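Long-range contacts in ribosomal RNA processing protein 6 (Trypanosoma brucei brucei, PDB 4NLC), which acts as a 3'-5' exoribonuclease, probably working with the nuclear exosome in ribosomal RNA processing, and is represented here by its catalytic core: residues Val145-Gly150 / Phe225-Tyr230; Leu329-Asn334 / Gln356-Ala361; Gly107-Met112 / Gln159-Leu164. The protein carries 1 engineered substitution. All blocks are in the same frame, centred on the assembly; numbering follows the deposited sequence.

Interaction 1 (Val145-Gly150 / Phe225-Tyr230); sequences VKVFHG and FLLYVY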
ATOM      1  N   VAL A 145     -13.057 -16.496   3.084  1.00 21.95           N
ATOM      2  CA  VAL A 145     -12.777 -15.287   3.880  1.00 20.54           C
ATOM      3  C   VAL A 145     -11.304 -14.901   3.666  1.00 24.93           C
ATOM      4  O   VAL A 145     -10.416 -15.759   3.797  1.00 24.78           O
ATOM      5  CB  VAL A 145     -13.140 -15.456   5.381  1.00 23.91           C
ATOM      6  CG1 VAL A 145     -12.604 -14.287   6.225  1.00 22.78           C
ATOM      7  CG2 VAL A 145     -14.645 -15.582   5.557  1.00 24.91           C
ATOM      8  N   LYS A 146     -11.042 -13.614   3.338  1.00 22.54           N
ATOM      9  CA  LYS A 146      -9.674 -13.091   3.200  1.00 21.56           C
ATOM     10  C   LYS A 146      -9.385 -12.302   4.463  1.00 24.82           C
ATOM     11  O   LYS A 146      -9.981 -11.253   4.699  1.00 25.80           O
ATOM     12  CB  LYS A 146      -9.520 -12.180   1.973  1.00 23.29           C
ATOM     13  CG  LYS A 146      -9.269 -12.887   0.614  1.00 19.80           C
ATOM     14  CD  LYS A 146     -10.427 -13.742   0.099  1.00 18.44           C
ATOM     15  CE  LYS A 146     -11.660 -12.920  -0.228  1.00 26.19           C
ATOM     16  NZ  LYS A 146     -12.704 -13.707  -0.945  1.00 25.25           N
ATOM     17  N   VAL A 147      -8.515 -12.841   5.294  1.00 20.53           N
ATOM     18  CA  VAL A 147      -8.092 -12.248   6.555  1.00 19.15           C
ATOM     19  C   VAL A 147      -6.848 -11.348   6.323  1.00 25.32           C
ATOM     20  O   VAL A 147      -5.796 -11.814   5.870  1.00 26.73           O
ATOM     21  CB  VAL A 147      -7.794 -13.341   7.626  1.00 21.08           C
ATOM     22  CG1 VAL A 147      -7.475 -12.719   8.995  1.00 20.75           C
ATOM     23  CG2 VAL A 147      -8.932 -14.343   7.743  1.00 20.33           C
ATOM     24  N   PHE A 148      -6.962 -10.079   6.673  1.00 19.80           N
ATOM     25  CA  PHE A 148      -5.831  -9.153   6.632  1.00 19.37           C
ATOM     26  C   PHE A 148      -5.710  -8.543   8.017  1.00 22.94           C
ATOM     27  O   PHE A 148      -6.706  -8.468   8.731  1.00 22.78           O
ATOM     28  CB  PHE A 148      -6.123  -8.018   5.640  1.00 20.78           C
ATOM     29  CG  PHE A 148      -5.954  -8.289   4.167  1.00 21.31           C
ATOM     30  CD1 PHE A 148      -6.914  -9.014   3.461  1.00 25.18           C
ATOM     31  CD2 PHE A 148      -4.889  -7.740   3.464  1.00 21.02           C
ATOM     32  CE1 PHE A 148      -6.815  -9.177   2.061  1.00 24.99           C
ATOM     33  CE2 PHE A 148      -4.789  -7.899   2.072  1.00 23.31           C
ATOM     34  CZ  PHE A 148      -5.766  -8.599   1.379  1.00 22.20           C
ATOM     35  N   HIS A 149      -4.544  -8.020   8.367  1.00 21.59           N
ATOM     36  CA  HIS A 149      -4.384  -7.323   9.646  1.00 21.54           C
ATOM     37  C   HIS A 149      -4.095  -5.830   9.376  1.00 26.50           C
ATOM     38  O   HIS A 149      -2.982  -5.487   9.007  1.00 26.51           O
ATOM     39  CB  HIS A 149      -3.279  -7.953  10.510  1.00 22.29           C
ATOM     40  CG  HIS A 149      -3.297  -7.431  11.912  1.00 25.39           C
ATOM     41  ND1 HIS A 149      -3.917  -8.125  12.926  1.00 26.78           N
ATOM     42  CD2 HIS A 149      -2.845  -6.255  12.400  1.00 26.69           C
ATOM     43  CE1 HIS A 149      -3.800  -7.366  14.001  1.00 26.74           C
ATOM     44  NE2 HIS A 149      -3.166  -6.233  13.731  1.00 26.76           N
ATOM     45  N   GLY A 150      -5.100  -4.972   9.553  1.00 22.78           N
ATOM     46  CA  GLY A 150      -4.953  -3.545   9.305  1.00 23.83           C
ATOM     47  C   GLY A 150      -4.810  -3.309   7.822  1.00 29.83           C
ATOM     48  O   GLY A 150      -3.707  -2.998   7.339  1.00 29.82           O
ATOM     49  N   PHE A 225       0.822 -16.704  11.220  1.00 25.70           N
ATOM     50  CA  PHE A 225       0.044 -16.828  12.463  1.00 26.19           C
ATOM     51  C   PHE A 225      -1.367 -16.205  12.390  1.00 29.69           C
ATOM     52  O   PHE A 225      -2.138 -16.324  13.346  1.00 28.57           O
ATOM     53  CB  PHE A 225       0.819 -16.216  13.654  1.00 26.86           C
ATOM     54  CG  PHE A 225       2.284 -16.595  13.741  1.00 27.95           C
ATOM     55  CD1 PHE A 225       2.686 -17.738  14.422  1.00 30.55           C
ATOM     56  CD2 PHE A 225       3.263 -15.780  13.190  1.00 28.29           C
ATOM     57  CE1 PHE A 225       4.036 -18.069  14.528  1.00 30.41           C
ATOM     58  CE2 PHE A 225       4.608 -16.141  13.255  1.00 31.20           C
ATOM     59  CZ  PHE A 225       4.988 -17.257  13.959  1.00 29.61           C
ATOM     60  N   LEU A 226      -1.681 -15.536  11.275  1.00 26.46           N
ATOM     61  CA  LEU A 226      -2.892 -14.762  11.123  1.00 26.53           C
ATOM     62  C   LEU A 226      -4.189 -15.576  11.148  1.00 30.20           C
ATOM     63  O   LEU A 226      -5.181 -15.092  11.699  1.00 28.64           O
ATOM     64  CB  LEU A 226      -2.818 -13.858   9.882  1.00 27.10           C
ATOM     65  CG  LEU A 226      -3.769 -12.630   9.856  1.00 32.86           C
ATOM     66  CD1 LEU A 226      -3.721 -11.841  11.182  1.00 33.01           C
ATOM     67  CD2 LEU A 226      -3.426 -11.692   8.701  1.00 34.73           C
ATOM     68  N   LEU A 227      -4.204 -16.798  10.608  1.00 27.51           N
ATOM     69  CA  LEU A 227      -5.451 -17.580  10.677  1.00 27.32           C
ATOM     70  C   LEU A 227      -5.751 -18.084  12.082  1.00 30.41           C
ATOM     71  O   LEU A 227      -6.914 -18.159  12.435  1.00 29.48           O
ATOM     72  CB  LEU A 227      -5.502 -18.709   9.655  1.00 27.35           C
ATOM     73  CG  LEU A 227      -5.524 -18.282   8.191  1.00 30.09           C
ATOM     74  CD1 LEU A 227      -5.385 -19.492   7.296  1.00 29.05           C
ATOM     75  CD2 LEU A 227      -6.754 -17.460   7.865  1.00 27.60           C
ATOM     76  N   TYR A 228      -4.720 -18.374  12.897  1.00 27.63           N
ATOM     77  CA  TYR A 228      -4.921 -18.767  14.310  1.00 27.64           C
ATOM     78  C   TYR A 228      -5.447 -17.571  15.073  1.00 30.56           C
ATOM     79  O   TYR A 228      -6.360 -17.726  15.871  1.00 30.79           O
ATOM     80  CB  TYR A 228      -3.633 -19.275  14.967  1.00 28.28           C
ATOM     81  CG  TYR A 228      -3.764 -19.559  16.458  1.00 29.90           C
ATOM     82  CD1 TYR A 228      -4.450 -20.682  16.919  1.00 32.34           C
ATOM     83  CD2 TYR A 228      -3.177 -18.722  17.403  1.00 30.27           C
ATOM     84  CE1 TYR A 228      -4.551 -20.965  18.282  1.00 31.86           C
ATOM     85  CE2 TYR A 228      -3.283 -18.987  18.774  1.00 31.77           C
ATOM     86  CZ  TYR A 228      -3.964 -20.116  19.206  1.00 38.11           C
ATOM     87  OH  TYR A 228      -4.052 -20.399  20.545  1.00 39.56           O
ATOM     88  N   VAL A 229      -4.857 -16.382  14.838  1.00 27.96           N
ATOM     89  CA  VAL A 229      -5.247 -15.099  15.452  1.00 27.66           C
ATOM     90  C   VAL A 229      -6.716 -14.849  15.117  1.00 29.50           C
ATOM     91  O   VAL A 229      -7.513 -14.530  16.002  1.00 28.63           O
ATOM     92  CB  VAL A 229      -4.297 -13.944  14.988  1.00 31.09           C
ATOM     93  CG1 VAL A 229      -4.911 -12.562  15.215  1.00 30.43           C
ATOM     94  CG2 VAL A 229      -2.940 -14.050  15.685  1.00 31.41           C
ATOM     95  N   TYR A 230      -7.077 -15.068  13.844  1.00 26.71           N
ATOM     96  CA  TYR A 230      -8.441 -14.943  13.333  1.00 26.28           C
ATOM     97  C   TYR A 230      -9.422 -15.830  14.163  1.00 29.47           C
ATOM     98  O   TYR A 230     -10.436 -15.331  14.638  1.00 29.10           O
ATOM     99  CB  TYR A 230      -8.463 -15.316  11.827  1.00 27.11           C
ATOM    100  CG  TYR A 230      -9.843 -15.496  11.235  1.00 29.70           C
ATOM    101  CD1 TYR A 230     -10.736 -14.425  11.158  1.00 31.60           C
ATOM    102  CD2 TYR A 230     -10.228 -16.708  10.668  1.00 31.56           C
ATOM    103  CE1 TYR A 230     -11.986 -14.562  10.552  1.00 33.02           C
ATOM    104  CE2 TYR A 230     -11.476 -16.858  10.053  1.00 32.97           C
ATOM    105  CZ  TYR A 230     -12.354 -15.782  10.004  1.00 37.54           C
ATOM    106  OH  TYR A 230     -13.606 -15.922   9.460  1.00 35.50           O
TER

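Interaction 2 (Leu329-Asn334 / Gln356-Ala361); sequences LPTSAN and QIVKDA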
ATOM      1  N   LEU A 329      16.853  32.368  -1.035  1.00 30.49           N
ATOM      2  CA  LEU A 329      16.637  32.928  -2.390  1.00 29.55           C
ATOM      3  C   LEU A 329      17.913  32.812  -3.290  1.00 33.78           C
ATOM      4  O   LEU A 329      18.473  33.838  -3.682  1.00 35.24           O
ATOM      5  CB  LEU A 329      16.069  34.381  -2.348  1.00 28.60           C
ATOM      6  CG  LEU A 329      14.698  34.570  -1.653  1.00 31.61           C
ATOM      7  CD1 LEU A 329      14.400  36.049  -1.393  1.00 30.41           C
ATOM      8  CD2 LEU A 329      13.554  33.948  -2.459  1.00 30.66           C
ATOM      9  N   PRO A 330      18.400  31.577  -3.605  1.00 29.99           N
ATOM     10  CA  PRO A 330      19.615  31.432  -4.442  1.00 30.13           C
ATOM     11  C   PRO A 330      19.511  32.051  -5.845  1.00 33.04           C
ATOM     12  O   PRO A 330      18.510  31.843  -6.523  1.00 30.40           O
ATOM     13  CB  PRO A 330      19.777  29.915  -4.520  1.00 31.92           C
ATOM     14  CG  PRO A 330      18.414  29.379  -4.300  1.00 34.83           C
ATOM     15  CD  PRO A 330      17.876  30.247  -3.231  1.00 29.80           C
ATOM     16  N   THR A 331      20.530  32.816  -6.280  1.00 31.70           N
ATOM     17  CA  THR A 331      20.458  33.496  -7.586  1.00 33.56           C
ATOM     18  C   THR A 331      21.474  33.001  -8.646  1.00 39.28           C
ATOM     19  O   THR A 331      21.592  33.622  -9.704  1.00 40.59           O
ATOM     20  CB  THR A 331      20.517  35.009  -7.427  1.00 41.68           C
ATOM     21  OG1 THR A 331      21.722  35.367  -6.745  1.00 44.57           O
ATOM     22  CG2 THR A 331      19.267  35.569  -6.725  1.00 36.41           C
ATOM     23  N   SER A 332      22.111  31.845  -8.397  1.00 35.92           N
ATOM     24  CA  SER A 332      23.043  31.159  -9.298  1.00 38.25           C
ATOM     25  C   SER A 332      22.780  29.647  -9.198  1.00 43.86           C
ATOM     26  O   SER A 332      22.291  29.176  -8.163  1.00 43.02           O
ATOM     27  CB  SER A 332      24.494  31.490  -8.942  1.00 43.00           C
ATOM     28  OG  SER A 332      24.910  30.852  -7.745  1.00 49.55           O
ATOM     29  N   ALA A 333      23.054  28.894 -10.276  1.00 42.01           N
ATOM     30  CA  ALA A 333      22.836  27.437 -10.316  1.00 40.75           C
ATOM     31  C   ALA A 333      23.517  26.690  -9.141  1.00 44.64           C
ATOM     32  O   ALA A 333      22.913  25.800  -8.543  1.00 42.46           O
ATOM     33  CB  ALA A 333      23.304  26.878 -11.644  1.00 42.62           C
ATOM     34  N   ASN A 334      24.743  27.100  -8.782  1.00 43.98           N
ATOM     35  CA  ASN A 334      25.536  26.517  -7.694  1.00 44.62           C
ATOM     36  C   ASN A 334      24.896  26.729  -6.346  1.00 47.64           C
ATOM     37  O   ASN A 334      24.864  25.791  -5.549  1.00 46.77           O
ATOM     38  CB  ASN A 334      26.955  27.067  -7.704  1.00 48.56           C
ATOM     39  CG  ASN A 334      27.622  26.876  -9.034  1.00 76.45           C
ATOM     40  OD1 ASN A 334      27.649  27.792  -9.865  1.00 75.81           O
ATOM     41  ND2 ASN A 334      28.064  25.654  -9.307  1.00 64.36           N
ATOM     42  N   GLN A 356      14.993  30.072 -12.238  1.00 33.32           N
ATOM     43  CA  GLN A 356      14.054  31.025 -12.849  1.00 33.77           C
ATOM     44  C   GLN A 356      12.926  31.389 -11.871  1.00 35.98           C
ATOM     45  O   GLN A 356      12.516  32.562 -11.807  1.00 34.92           O
ATOM     46  CB  GLN A 356      13.490  30.480 -14.184  1.00 35.90           C
ATOM     47  CG  GLN A 356      12.980  31.584 -15.121  1.00 39.50           C
ATOM     48  CD  GLN A 356      13.946  32.738 -15.261  1.00 59.17           C
ATOM     49  OE1 GLN A 356      15.103  32.593 -15.702  1.00 57.24           O
ATOM     50  NE2 GLN A 356      13.496  33.908 -14.857  1.00 48.33           N
ATOM     51  N   ILE A 357      12.455  30.380 -11.091  1.00 31.79           N
ATOM     52  CA  ILE A 357      11.418  30.526 -10.056  1.00 31.28           C
ATOM     53  C   ILE A 357      11.843  31.607  -9.063  1.00 34.37           C
ATOM     54  O   ILE A 357      11.059  32.504  -8.768  1.00 35.06           O
ATOM     55  CB  ILE A 357      11.079  29.166  -9.356  1.00 32.94           C
ATOM     56  CG1 ILE A 357      10.238  28.258 -10.289  1.00 33.60           C
ATOM     57  CG2 ILE A 357      10.369  29.384  -7.993  1.00 31.92           C
ATOM     58  CD1 ILE A 357      10.153  26.734  -9.871  1.00 27.26           C
ATOM     59  N   VAL A 358      13.087  31.524  -8.579  1.00 30.16           N
ATOM     60  CA  VAL A 358      13.678  32.471  -7.638  1.00 29.77           C
ATOM     61  C   VAL A 358      13.825  33.855  -8.274  1.00 36.21           C
ATOM     62  O   VAL A 358      13.505  34.854  -7.627  1.00 34.91           O
ATOM     63  CB  VAL A 358      15.033  31.957  -7.081  1.00 32.12           C
ATOM     64  CG1 VAL A 358      15.660  32.987  -6.127  1.00 30.91           C
ATOM     65  CG2 VAL A 358      14.864  30.607  -6.387  1.00 30.76           C
ATOM     66  N   LYS A 359      14.347  33.911  -9.520  1.00 35.88           N
ATOM     67  CA  LYS A 359      14.572  35.154 -10.260  1.00 37.72           C
ATOM     68  C   LYS A 359      13.292  35.944 -10.480  1.00 45.30           C
ATOM     69  O   LYS A 359      13.313  37.159 -10.332  1.00 47.13           O
ATOM     70  CB  LYS A 359      15.280  34.889 -11.596  1.00 41.54           C
ATOM     71  CG  LYS A 359      16.770  34.641 -11.469  1.00 54.11           C
ATOM     72  CD  LYS A 359      17.341  34.111 -12.764  1.00 63.87           C
ATOM     73  CE  LYS A 359      18.818  33.860 -12.659  1.00 77.32           C
ATOM     74  NZ  LYS A 359      19.332  33.142 -13.850  1.00 91.94           N
ATOM     75  N   ASP A 360      12.173  35.269 -10.781  1.00 44.52           N
ATOM     76  CA  ASP A 360      10.877  35.932 -11.005  1.00 45.58           C
ATOM     77  C   ASP A 360      10.252  36.510  -9.722  1.00 49.85           C
ATOM     78  O   ASP A 360       9.323  37.327  -9.798  1.00 50.54           O
ATOM     79  CB  ASP A 360       9.897  34.989 -11.737  1.00 48.06           C
ATOM     80  CG  ASP A 360      10.349  34.525 -13.118  1.00 58.90           C
ATOM     81  OD1 ASP A 360      11.275  35.141 -13.681  1.00 60.70           O
ATOM     82  OD2 ASP A 360       9.769  33.555 -13.634  1.00 68.06           O
ATOM     83  N   ALA A 361      10.795  36.130  -8.549  1.00 45.66           N
ATOM     84  CA  ALA A 361      10.307  36.603  -7.254  1.00 44.70           C
ATOM     85  C   ALA A 361      11.187  37.658  -6.555  1.00 48.38           C
ATOM     86  O   ALA A 361      10.668  38.386  -5.707  1.00 48.76           O
ATOM     87  CB  ALA A 361      10.067  35.428  -6.332  1.00 44.53           C
TER

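Interaction 3 (Gly107-Met112 / Gln159-Leu164); sequences GFTCLM and QKDFGL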
ATOM      1  N   GLY A 107       3.640   5.050  -5.694  1.00 26.51           N
ATOM      2  CA  GLY A 107       4.092   3.887  -4.946  1.00 25.26           C
ATOM      3  C   GLY A 107       3.617   2.629  -5.644  1.00 28.09           C
ATOM      4  O   GLY A 107       2.825   2.696  -6.594  1.00 25.87           O
ATOM      5  N   PHE A 108       4.133   1.474  -5.219  1.00 24.62           N
ATOM      6  CA  PHE A 108       3.722   0.209  -5.816  1.00 23.18           C
ATOM      7  C   PHE A 108       3.898  -0.961  -4.872  1.00 25.86           C
ATOM      8  O   PHE A 108       4.845  -0.998  -4.093  1.00 25.34           O
ATOM      9  CB  PHE A 108       4.406  -0.055  -7.194  1.00 24.44           C
ATOM     10  CG  PHE A 108       5.919  -0.021  -7.212  1.00 25.55           C
ATOM     11  CD1 PHE A 108       6.661  -1.123  -6.808  1.00 26.44           C
ATOM     12  CD2 PHE A 108       6.603   1.105  -7.671  1.00 27.62           C
ATOM     13  CE1 PHE A 108       8.063  -1.090  -6.830  1.00 27.95           C
ATOM     14  CE2 PHE A 108       7.999   1.149  -7.669  1.00 29.54           C
ATOM     15  CZ  PHE A 108       8.722   0.044  -7.267  1.00 27.64           C
ATOM     16  N   THR A 109       3.033  -1.962  -5.014  1.00 23.61           N
ATOM     17  CA  THR A 109       3.139  -3.186  -4.232  1.00 22.82           C
ATOM     18  C   THR A 109       4.323  -4.019  -4.731  1.00 26.09           C
ATOM     19  O   THR A 109       4.458  -4.260  -5.934  1.00 24.94           O
ATOM     20  CB  THR A 109       1.830  -3.956  -4.275  1.00 23.39           C
ATOM     21  OG1 THR A 109       0.780  -3.044  -3.955  1.00 25.31           O
ATOM     22  CG2 THR A 109       1.824  -5.132  -3.292  1.00 18.79           C
ATOM     23  N   CYS A 110       5.135  -4.492  -3.791  1.00 23.12           N
ATOM     24  CA  CYS A 110       6.323  -5.302  -4.067  1.00 23.38           C
ATOM     25  C   CYS A 110       6.156  -6.812  -3.884  1.00 26.97           C
ATOM     26  O   CYS A 110       6.806  -7.594  -4.583  1.00 27.22           O
ATOM     27  CB  CYS A 110       7.477  -4.799  -3.221  1.00 23.65           C
ATOM     28  SG  CYS A 110       8.077  -3.183  -3.735  1.00 28.39           S
ATOM     29  N   LEU A 111       5.349  -7.208  -2.906  1.00 22.55           N
ATOM     30  CA  LEU A 111       5.203  -8.596  -2.506  1.00 22.82           C
ATOM     31  C   LEU A 111       3.850  -8.810  -1.899  1.00 28.29           C
ATOM     32  O   LEU A 111       3.285  -7.890  -1.311  1.00 28.09           O
ATOM     33  CB  LEU A 111       6.261  -8.851  -1.428  1.00 23.10           C
ATOM     34  CG  LEU A 111       6.933 -10.203  -1.348  1.00 27.95           C
ATOM     35  CD1 LEU A 111       7.750 -10.508  -2.614  1.00 27.09           C
ATOM     36  CD2 LEU A 111       7.809 -10.272  -0.090  1.00 30.90           C
ATOM     37  N   MET A 112       3.321 -10.027  -2.066  1.00 24.86           N
ATOM     38  CA  MET A 112       2.044 -10.430  -1.483  1.00 23.40           C
ATOM     39  C   MET A 112       2.370 -11.718  -0.721  1.00 27.66           C
ATOM     40  O   MET A 112       3.053 -12.592  -1.246  1.00 25.20           O
ATOM     41  CB  MET A 112       0.970 -10.688  -2.566  1.00 24.36           C
ATOM     42  CG  MET A 112      -0.351 -11.215  -2.008  1.00 27.20           C
ATOM     43  SD  MET A 112      -1.600 -11.564  -3.277  1.00 32.84           S
ATOM     44  CE  MET A 112      -2.237  -9.948  -3.543  1.00 28.87           C
ATOM     45  N   GLN A 159      -6.015  -2.265  -5.598  1.00 23.33           N
ATOM     46  CA  GLN A 159      -6.722  -1.568  -6.659  1.00 24.02           C
ATOM     47  C   GLN A 159      -5.750  -0.874  -7.593  1.00 26.33           C
ATOM     48  O   GLN A 159      -5.738  -1.150  -8.785  1.00 25.58           O
ATOM     49  CB  GLN A 159      -7.755  -0.578  -6.088  1.00 25.47           C
ATOM     50  CG  GLN A 159      -8.833  -1.253  -5.254  1.00 28.14           C
ATOM     51  CD  GLN A 159      -9.783  -0.260  -4.642  1.00 35.97           C
ATOM     52  OE1 GLN A 159      -9.995   0.842  -5.162  1.00 26.65           O
ATOM     53  NE2 GLN A 159     -10.426  -0.653  -3.552  1.00 26.74           N
ATOM     54  N   LYS A 160      -4.945   0.024  -7.053  1.00 23.80           N
ATOM     55  CA  LYS A 160      -3.952   0.797  -7.794  1.00 23.42           C
ATOM     56  C   LYS A 160      -3.099  -0.074  -8.706  1.00 27.49           C
ATOM     57  O   LYS A 160      -2.947   0.228  -9.893  1.00 27.57           O
ATOM     58  CB  LYS A 160      -3.051   1.550  -6.782  1.00 25.29           C
ATOM     59  CG  LYS A 160      -1.734   2.133  -7.340  1.00 24.21           C
ATOM     60  CD  LYS A 160      -0.866   2.785  -6.224  1.00 29.25           C
ATOM     61  CE  LYS A 160      -0.204   1.814  -5.221  1.00 26.34           C
ATOM     62  NZ  LYS A 160       0.401   2.541  -4.060  1.00 23.75           N
ATOM     63  N   ASP A 161      -2.544  -1.158  -8.148  1.00 24.06           N
ATOM     64  CA  ASP A 161      -1.578  -1.987  -8.852  1.00 22.90           C
ATOM     65  C   ASP A 161      -2.147  -3.103  -9.671  1.00 30.56           C
ATOM     66  O   ASP A 161      -1.527  -3.469 -10.663  1.00 32.64           O
ATOM     67  CB  ASP A 161      -0.550  -2.540  -7.859  1.00 22.08           C
ATOM     68  CG  ASP A 161       0.353  -1.455  -7.282  1.00 27.96           C
ATOM     69  OD1 ASP A 161       1.009  -0.755  -8.073  1.00 29.17           O
ATOM     70  OD2 ASP A 161       0.417  -1.325  -6.023  1.00 27.27           O
ATOM     71  N   PHE A 162      -3.246  -3.723  -9.229  1.00 27.49           N
ATOM     72  CA  PHE A 162      -3.717  -4.941  -9.896  1.00 27.42           C
ATOM     73  C   PHE A 162      -5.208  -5.044 -10.247  1.00 30.47           C
ATOM     74  O   PHE A 162      -5.636  -6.114 -10.685  1.00 30.11           O
ATOM     75  CB  PHE A 162      -3.356  -6.156  -9.001  1.00 28.15           C
ATOM     76  CG  PHE A 162      -2.038  -6.099  -8.256  1.00 28.30           C
ATOM     77  CD1 PHE A 162      -0.825  -6.102  -8.948  1.00 29.40           C
ATOM     78  CD2 PHE A 162      -2.007  -6.148  -6.864  1.00 28.60           C
ATOM     79  CE1 PHE A 162       0.396  -6.089  -8.257  1.00 30.44           C
ATOM     80  CE2 PHE A 162      -0.787  -6.134  -6.175  1.00 30.88           C
ATOM     81  CZ  PHE A 162       0.406  -6.113  -6.874  1.00 28.88           C
ATOM     82  N   GLY A 163      -5.994  -4.007  -9.968  1.00 26.76           N
ATOM     83  CA  GLY A 163      -7.444  -4.067 -10.154  1.00 25.40           C
ATOM     84  C   GLY A 163      -8.070  -5.203  -9.348  1.00 27.05           C
ATOM     85  O   GLY A 163      -9.025  -5.837  -9.812  1.00 25.85           O
ATOM     86  N   LEU A 164      -7.529  -5.466  -8.117  1.00 22.63           N
ATOM     87  CA  LEU A 164      -8.016  -6.495  -7.191  1.00 21.88           C
ATOM     88  C   LEU A 164      -8.884  -5.910  -6.069  1.00 26.87           C
ATOM     89  O   LEU A 164      -8.549  -4.879  -5.477  1.00 26.25           O
ATOM     90  CB  LEU A 164      -6.870  -7.384  -6.635  1.00 21.19           C
ATOM     91  CG  LEU A 164      -6.175  -8.291  -7.657  1.00 23.93           C
ATOM     92  CD1 LEU A 164      -4.955  -8.996  -7.061  1.00 23.13           C
ATOM     93  CD2 LEU A 164      -7.127  -9.316  -8.205  1.00 28.04           C
TER

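Interaction 1 (Val145-Gly150 / Phe225-Tyr230)
Val-147 meets three side chains of helix 226-238 and stands at the middle of this contact. Its CG2 sits over one face of the Tyr-230 ring. Val-147 CG2 lies 3.8 Å from the centroid of the Tyr-230 ring, 13° off its normal, a CH-pi contact centred on the ring. The same methyl also touches Leu-227, with Val-147 CG2 3.8 Å from Leu-227 CD2. The other branch, CG1, is anti to the backbone N. It packs beside Leu-226, and Val-147 CG1 is 3.8 Å from Leu-226 CG. The two side chains overlap while pointing opposite ways.

Leu-226 places its two methyls at the end of the strand. Leu-226 CD2 rests 3.7 Å from Val-147 O, close to the peptide that leads to His-149. Leu-226 CD1 lies 4.0 Å from His-149 CB. The His-149 ring itself is held from elsewhere: NE2 bonds to the carbonyl of His-183 and ND1 to Thr-172 OG1.

At the other end, Tyr-230 has its CG anti to the backbone N (chi1 168°). The ring runs on toward Val-145, and Val-145 CG1 is 3.8 Å from Tyr-230 OH. That hydroxyl is hydrogen-bonded to Gln-54 OE1. A polar tip is thus satisfied within a mostly apolar interface. Phe-170 of the adjoining strand 169-171 meets the same ring edge-to-face.

The axes of helix segment 226-230 and strand 145-148 come within 9.0 Å of each other, at 102° between their directions. Strand 145-148 lies between the parallel strands 92-100 and 169-171. This is helix-on-sheet packing within the RNase H-like alpha/beta fold of the 3'-5' exonuclease domain.

Interaction 2 (Leu329-Asn334 / Gln356-Ala361)
Val-358 overlaps the backbone and side chains at the turn Leu-329 to Pro-330. Its CG1 is anti to the backbone N (chi1 178°) and does most of the touching. Val-358 CG1 comes to 3.1 Å from Pro-330 O, an unusually tight approach of a methyl to a carbonyl oxygen, with no bond implied. The same CG1 lies 4.0 Å from Leu-329 CB. The second branch, CG2, faces the proline ring more loosely, with Val-358 CG2 4.3 Å from Pro-330 CG.

Lys-359 adds a looser fringe at the exposed border. Beyond CG its torsions are all anti, and Lys-359 CE lies 4.1 Å from Thr-331 O. Within segment 356-361, Gln-356 NE2 donates to Asp-360 OD1 at 2.8 Å. The acceptor is met from above the carboxylate plane, while the oxygen lies almost in the plane of the Gln-356 amide.

Leu-329 leaves helix 319-328 with positive phi. Ser-332 then N-caps helix 333-339 through a weak bond to Glu-335 N.

The contact belongs to the helical HRDC domain. Val-358 and Pro-330 both lean on Ile-325 of helix 319-328. Pro-330 also packs on helix 333-339. Leu-329 and Ala-361 reach Val-294 of helix 289-309.

Interaction 3 (Gly107-Met112 / Gln159-Leu164)
Thr-109 and Asp-161 are joined by two hydrogen bonds to one carboxylate oxygen. Thr-109 N donates to Asp-161 OD2 at 2.9 Å with an N-H...O angle of 147°. Thr-109 OG1 donates to the same Asp-161 OD2 at 2.7 Å. Both donors come from the same face of the carboxylate plane. The amide is well above that plane, and the hydroxyl is on the anti side and less tilted. The hydroxyl stands beside its own backbone N (chi1 -50°), which lets both groups grip a single atom. The other oxygen, OD1, forms a salt bridge with Arg-129. The carboxylate is thus held at both oxygens, which would be expected to keep it ionised.

Phe-162 covers the apolar side of the threonine. Phe-162 CZ is 3.7 Å from Thr-109 CB, and Thr-109 CG2 lies beside the same end of the ring. Asp-161 CB sits over the centre of one ring face, 3.6 Å above its plane.

Lys-160 runs alongside Gly-107, with Lys-160 CE 3.4 Å from Gly-107 O. Its ammonium bonds instead to His-99 NE2 and to the carbonyl of Gln-106.

Cys-110 and Leu-111 both face Glu-98 in a classic beta bulge with strand 92-100. That neighbouring strand carries the Asp-Leu-Glu sequence, which matches the first exonuclease motif of the DEDD family. The contact ties the C-terminal end of helix 152-162 to the start of strand 108-115, as part of the RNase H-like exonuclease fold.

Interactions 1 and 3 are both buried and both belong to the central mixed sheet of the exonuclease domain. Their centres are 19 Å apart, and they do not touch. Strand 145-148 of interaction 1 is followed directly by helix 152-162 of interaction 3. Their chemistry differs. Interaction 1 is apolar packing of a helix across a strand, whereas interaction 3 pins a helix end to a strand through a carboxylate. Interaction 2 lies in the HRDC domain, with its centre 54 Å from that of interaction 1. It is partly buried, joins a helix to an interhelical turn, and has a solvent-facing border.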